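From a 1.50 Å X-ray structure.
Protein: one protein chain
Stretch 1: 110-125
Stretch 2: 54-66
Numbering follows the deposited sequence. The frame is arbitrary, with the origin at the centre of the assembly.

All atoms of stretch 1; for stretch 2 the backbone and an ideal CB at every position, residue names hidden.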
# COMPACT_ATOMS: atom_id res chain seq x y z
N ALA A 110 8.27 -7.99 -6.24
CA ALA A 110 7.93 -6.77 -6.96
C ALA A 110 7.32 -5.84 -5.93
O ALA A 110 6.45 -6.26 -5.14
CB ALA A 110 6.93 -7.08 -8.08
N ILE A 111 7.78 -4.60 -5.91
CA ILE A 111 7.34 -3.67 -4.87
C ILE A 111 6.44 -2.57 -5.46
O ILE A 111 6.59 -2.21 -6.64
CB ILE A 111 8.54 -3.05 -4.08
CG1 ILE A 111 9.55 -2.44 -5.05
CG2 ILE A 111 9.17 -4.12 -3.16
CD1 ILE A 111 10.61 -1.62 -4.37
N PRO A 112 5.51 -2.03 -4.65
CA PRO A 112 5.26 -2.41 -3.25
C PRO A 112 4.51 -3.72 -3.14
O PRO A 112 3.60 -3.98 -3.93
CB PRO A 112 4.35 -1.28 -2.75
CG PRO A 112 3.63 -0.82 -3.96
CD PRO A 112 4.63 -0.93 -5.08
N LEU A 113 4.91 -4.53 -2.17
CA LEU A 113 4.17 -5.73 -1.81
C LEU A 113 3.42 -5.38 -0.53
O LEU A 113 4.04 -5.04 0.48
CB LEU A 113 5.15 -6.89 -1.57
CG LEU A 113 4.57 -8.16 -0.94
CD1 LEU A 113 3.53 -8.78 -1.88
CD2 LEU A 113 5.68 -9.18 -0.62
N VAL A 114 2.09 -5.46 -0.58
CA VAL A 114 1.27 -5.07 0.54
C VAL A 114 0.49 -6.29 1.03
O VAL A 114 -0.36 -6.82 0.31
CB VAL A 114 0.28 -3.95 0.16
CG1 VAL A 114 -0.57 -3.55 1.35
CG2 VAL A 114 1.03 -2.71 -0.37
N LEU A 115 0.80 -6.73 2.25
CA LEU A 115 0.08 -7.85 2.86
C LEU A 115 -0.98 -7.30 3.80
O LEU A 115 -0.67 -6.53 4.70
CB LEU A 115 1.07 -8.75 3.60
CG LEU A 115 2.25 -9.28 2.76
CD1 LEU A 115 3.11 -10.17 3.66
CD2 LEU A 115 1.76 -10.07 1.55
N VAL A 116 -2.23 -7.68 3.57
CA VAL A 116 -3.35 -7.20 4.37
C VAL A 116 -3.60 -8.21 5.47
O VAL A 116 -3.92 -9.38 5.19
CB VAL A 116 -4.62 -7.01 3.52
CG1 VAL A 116 -5.77 -6.48 4.37
CG2 VAL A 116 -4.32 -6.08 2.35
N LEU A 117 -3.43 -7.77 6.71
CA LEU A 117 -3.53 -8.65 7.88
C LEU A 117 -4.66 -8.17 8.79
O LEU A 117 -4.92 -6.97 8.87
CB LEU A 117 -2.22 -8.66 8.67
CG LEU A 117 -0.93 -9.05 7.95
CD1 LEU A 117 0.27 -8.52 8.70
CD2 LEU A 117 -0.81 -10.55 7.87
N ASP A 118 -5.32 -9.11 9.46
CA ASP A 118 -6.33 -8.73 10.44
C ASP A 118 -5.69 -8.48 11.81
O ASP A 118 -4.46 -8.48 11.94
CB ASP A 118 -7.48 -9.75 10.48
CG ASP A 118 -7.09 -11.08 11.12
OD1 ASP A 118 -5.98 -11.20 11.67
OD2 ASP A 118 -7.93 -12.01 11.06
N GLU A 119 -6.51 -8.25 12.84
CA GLU A 119 -5.95 -7.94 14.15
C GLU A 119 -5.19 -9.11 14.79
O GLU A 119 -4.32 -8.89 15.63
CB GLU A 119 -7.01 -7.37 15.11
CG GLU A 119 -6.40 -6.38 16.12
CD GLU A 119 -7.41 -5.77 17.08
OE1 GLU A 119 -8.62 -6.10 16.98
OE2 GLU A 119 -7.00 -4.96 17.93
N GLU A 120 -5.48 -10.34 14.36
CA GLU A 120 -4.74 -11.53 14.82
C GLU A 120 -3.54 -11.87 13.93
O GLU A 120 -2.94 -12.95 14.06
CB GLU A 120 -5.67 -12.75 14.91
CG GLU A 120 -7.07 -12.47 15.43
CD GLU A 120 -7.10 -12.09 16.90
OE1 GLU A 120 -8.04 -12.54 17.60
OE2 GLU A 120 -6.19 -11.36 17.37
N PHE A 121 -3.20 -10.96 13.01
CA PHE A 121 -2.13 -11.18 12.02
C PHE A 121 -2.39 -12.36 11.08
O PHE A 121 -1.45 -12.97 10.59
CB PHE A 121 -0.76 -11.31 12.69
CG PHE A 121 -0.29 -10.06 13.33
CD1 PHE A 121 0.33 -9.07 12.57
CD2 PHE A 121 -0.49 -9.84 14.69
CE1 PHE A 121 0.76 -7.90 13.16
CE2 PHE A 121 -0.06 -8.67 15.29
CZ PHE A 121 0.57 -7.70 14.53
N ASN A 122 -3.67 -12.68 10.85
CA ASN A 122 -4.02 -13.60 9.77
C ASN A 122 -3.89 -12.86 8.46
O ASN A 122 -4.31 -11.71 8.35
CB ASN A 122 -5.47 -14.11 9.89
CG ASN A 122 -5.75 -14.82 11.19
OD1 ASN A 122 -6.70 -14.48 11.89
ND2 ASN A 122 -4.94 -15.83 11.51
N LEU A 123 -3.29 -13.52 7.47
CA LEU A 123 -3.11 -12.95 6.14
C LEU A 123 -4.40 -13.07 5.33
O LEU A 123 -4.87 -14.18 5.04
CB LEU A 123 -1.97 -13.66 5.43
CG LEU A 123 -1.65 -13.24 3.99
CD1 LEU A 123 -1.23 -11.78 3.94
CD2 LEU A 123 -0.55 -14.13 3.42
N LEU A 124 -4.97 -11.92 4.97
CA LEU A 124 -6.25 -11.89 4.26
C LEU A 124 -6.09 -11.80 2.75
O LEU A 124 -6.97 -12.24 2.00
CB LEU A 124 -7.09 -10.71 4.76
CG LEU A 124 -7.30 -10.58 6.27
CD1 LEU A 124 -8.18 -9.37 6.59
CD2 LEU A 124 -7.91 -11.83 6.87
N GLY A 125 -4.98 -11.21 2.30
CA GLY A 125 -4.73 -11.07 0.88
C GLY A 125 -3.57 -10.13 0.62
O GLY A 125 -2.91 -9.69 1.57
N UNK A 54 -13.06 -2.80 12.54
CA UNK A 54 -12.02 -3.62 13.16
C UNK A 54 -10.65 -3.10 12.72
O UNK A 54 -10.56 -2.34 11.75
CB UNK A 54 -12.19 -5.09 12.79
N UNK A 55 -9.60 -3.52 13.42
CA UNK A 55 -8.24 -3.09 13.08
C UNK A 55 -7.59 -4.00 12.04
O UNK A 55 -7.71 -5.23 12.10
CB UNK A 55 -7.37 -3.05 14.34
N UNK A 56 -6.92 -3.37 11.07
CA UNK A 56 -6.22 -4.10 10.02
C UNK A 56 -4.83 -3.53 9.90
O UNK A 56 -4.61 -2.34 10.10
CB UNK A 56 -6.96 -4.02 8.68
N UNK A 57 -3.89 -4.41 9.59
CA UNK A 57 -2.49 -4.03 9.47
C UNK A 57 -2.01 -4.30 8.06
O UNK A 57 -2.23 -5.39 7.53
CB UNK A 57 -1.63 -4.78 10.49
N UNK A 58 -1.36 -3.31 7.45
CA UNK A 58 -0.78 -3.47 6.13
C UNK A 58 0.73 -3.59 6.32
O UNK A 58 1.39 -2.60 6.66
CB UNK A 58 -1.15 -2.31 5.21
N UNK A 59 1.24 -4.82 6.20
CA UNK A 59 2.68 -5.06 6.20
C UNK A 59 3.18 -4.87 4.78
O UNK A 59 2.82 -5.62 3.87
CB UNK A 59 3.02 -6.46 6.73
N UNK A 60 4.01 -3.85 4.60
CA UNK A 60 4.42 -3.45 3.27
C UNK A 60 5.90 -3.62 3.05
O UNK A 60 6.68 -3.26 3.91
CB UNK A 60 4.02 -1.99 3.01
N UNK A 61 6.30 -4.19 1.91
CA UNK A 61 7.70 -4.12 1.50
C UNK A 61 7.79 -3.07 0.39
O UNK A 61 7.09 -3.15 -0.63
CB UNK A 61 8.22 -5.48 1.03
N UNK A 62 8.63 -2.06 0.61
CA UNK A 62 8.69 -0.95 -0.33
C UNK A 62 9.97 -0.16 -0.16
O UNK A 62 10.72 -0.35 0.80
CB UNK A 62 7.48 -0.03 -0.15
N UNK A 63 10.22 0.72 -1.13
CA UNK A 63 11.44 1.53 -1.17
C UNK A 63 11.09 2.89 -1.77
O UNK A 63 10.31 2.98 -2.72
CB UNK A 63 12.54 0.84 -1.98
N UNK A 64 11.71 3.94 -1.23
CA UNK A 64 11.37 5.29 -1.68
C UNK A 64 11.80 5.64 -3.10
O UNK A 64 11.30 6.62 -3.67
CB UNK A 64 12.00 6.30 -0.72
N UNK A 65 12.75 4.88 -3.67
CA UNK A 65 13.17 5.13 -5.05
C UNK A 65 12.19 4.57 -6.08
O UNK A 65 12.31 4.86 -7.27
CB UNK A 65 14.56 4.53 -5.29
N UNK A 66 11.27 3.72 -5.63
CA UNK A 66 10.37 3.00 -6.54
C UNK A 66 9.12 3.84 -6.82
O UNK A 66 8.38 4.16 -5.89
CB UNK A 66 9.98 1.64 -5.95

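Position 54 lies beyond the strand, out of reach of stretch 1. Almost anything would serve; it is Arg 54. At 55 the CB points sideways near Glu 119, so a long or basic chain would suit. Arg 55 brings its CD to 3.4 Å from Glu 119 OE2, but its end leads away.

From 56 the strands run antiparallel. The CB at 56 is 3.6 Å from Leu 117 O, with Leu 124 beyond: room for an aromatic or a long aliphatic. Tyr 56 sets its ring edge against Leu 124, Tyr 56 CE1 to Leu 124 CD1 3.7 Å.

Position 57 pairs with Leu 117 through two backbone hydrogen bonds. Its CB, 4.8 Å from Phe 121 CE1, lies near a turn rich in carbonyls, inviting an aromatic, Lys, Gln or Arg. Arg 57 stacks its guanidinium flat on Phe 121, centres 4.1 Å apart, while NH1 donates to Glu 119 O at 2.9 Å. A planar cation can cover a ring and still donate from its edge.

At 58 the CB shares a face with Val 114 and Val 116, suiting Leu, Ile, Val or Met. Leu 58 bends its end nearer to stretch 1, its CD2 lying 3.8 Å from Val 116 CG2.

Position 59 is on the other face, near Leu 117 CD1; again an aliphatic fits. Leu 59 packs its CD2 4.2 Å from Leu 115 CD1; its backbone exchanges two hydrogen bonds with Leu 115.

At 60, opposite Val 114, a beta-branched residue suits the strand. Val 60 places CG2 4.1 Å from Val 114 CG2.

At 61 the CB is near Ile 111 CG2, and a small apolar residue fits. Ala 61 sets its CB 4.2 Å from Leu 113 CB, while its backbone forms two hydrogen bonds with Leu 113.

At 62 an ideal CB would sit 4.3 Å from Pro 112 CB, favouring something small; it is Gly 62.

At 63 the ideal CB is 3.9 Å from Ile 111 CD1, so an aliphatic stem helps: Glu 63 lays its CG 3.7 Å from Ile 111 CD1. Position 64 points away; it is Met 64. Position 65 needs length; Trp 65 brings CH2 3.9 Å from Ile 111 CD1. Position 66 points toward Ile 111, suiting a small residue: Cys 66 packs CB 3.7 Å from Ile 111 CD1, and its side chain caps the following helix.

Stretch 2, residues 54-66: RRYRLLVAGEMWC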
# COMPACT_ATOMS: atom_id res chain seq x y z
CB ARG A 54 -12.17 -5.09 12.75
CG ARG A 54 -13.57 -5.66 12.92
CD ARG A 54 -13.51 -7.08 13.45
NE ARG A 54 -13.44 -7.09 14.91
CZ ARG A 54 -13.30 -8.19 15.66
NH1 ARG A 54 -13.20 -9.39 15.10
NH2 ARG A 54 -13.26 -8.07 16.98
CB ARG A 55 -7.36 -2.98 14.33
CG ARG A 55 -7.95 -2.08 15.42
CD ARG A 55 -6.95 -1.81 16.53
NE ARG A 55 -6.32 -0.51 16.36
CZ ARG A 55 -6.68 0.60 17.00
NH1 ARG A 55 -7.68 0.58 17.89
NH2 ARG A 55 -6.04 1.74 16.77
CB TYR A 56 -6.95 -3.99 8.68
CG TYR A 56 -8.29 -4.67 8.76
CD1 TYR A 56 -8.43 -6.01 8.42
CD2 TYR A 56 -9.41 -3.97 9.22
CE1 TYR A 56 -9.66 -6.65 8.53
CE2 TYR A 56 -10.65 -4.60 9.33
CZ TYR A 56 -10.77 -5.93 8.99
OH TYR A 56 -11.99 -6.57 9.10
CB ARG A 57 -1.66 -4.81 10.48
CG ARG A 57 -1.98 -4.42 11.91
CD ARG A 57 -1.05 -5.12 12.87
NE ARG A 57 -1.42 -4.91 14.26
CZ ARG A 57 -2.24 -5.70 14.95
NH1 ARG A 57 -2.80 -6.76 14.37
NH2 ARG A 57 -2.51 -5.43 16.22
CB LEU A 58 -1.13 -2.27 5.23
CG LEU A 58 -2.62 -1.93 5.04
CD1 LEU A 58 -2.84 -0.81 4.03
CD2 LEU A 58 -3.42 -3.16 4.66
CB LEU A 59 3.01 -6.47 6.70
CG LEU A 59 4.49 -6.86 6.65
CD1 LEU A 59 5.37 -5.90 7.49
CD2 LEU A 59 4.65 -8.29 7.14
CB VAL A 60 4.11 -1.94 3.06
CG1 VAL A 60 4.54 -1.48 1.67
CG2 VAL A 60 2.62 -1.65 3.26
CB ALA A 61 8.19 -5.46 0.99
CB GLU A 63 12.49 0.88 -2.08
CG GLU A 63 12.90 -0.55 -1.68
CD GLU A 63 14.18 -0.65 -0.84
OE1 GLU A 63 14.28 -1.63 -0.07
OE2 GLU A 63 15.08 0.18 -1.00
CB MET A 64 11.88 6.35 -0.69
CG MET A 64 10.93 6.61 0.45
SD MET A 64 9.35 7.47 -0.03
CE MET A 64 10.05 9.15 -0.36
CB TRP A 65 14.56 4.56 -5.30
CG TRP A 65 14.72 3.15 -4.86
CD1 TRP A 65 15.26 2.72 -3.68
CD2 TRP A 65 14.35 1.95 -5.58
NE1 TRP A 65 15.24 1.35 -3.61
CE2 TRP A 65 14.67 0.85 -4.76
CE3 TRP A 65 13.75 1.71 -6.84
CZ2 TRP A 65 14.44 -0.48 -5.15
CZ3 TRP A 65 13.50 0.37 -7.21
CH2 TRP A 65 13.84 -0.69 -6.37
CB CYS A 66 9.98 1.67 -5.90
SG CYS A 66 8.65 0.86 -6.80
O HOH W 1 -9.30 -7.53 12.44
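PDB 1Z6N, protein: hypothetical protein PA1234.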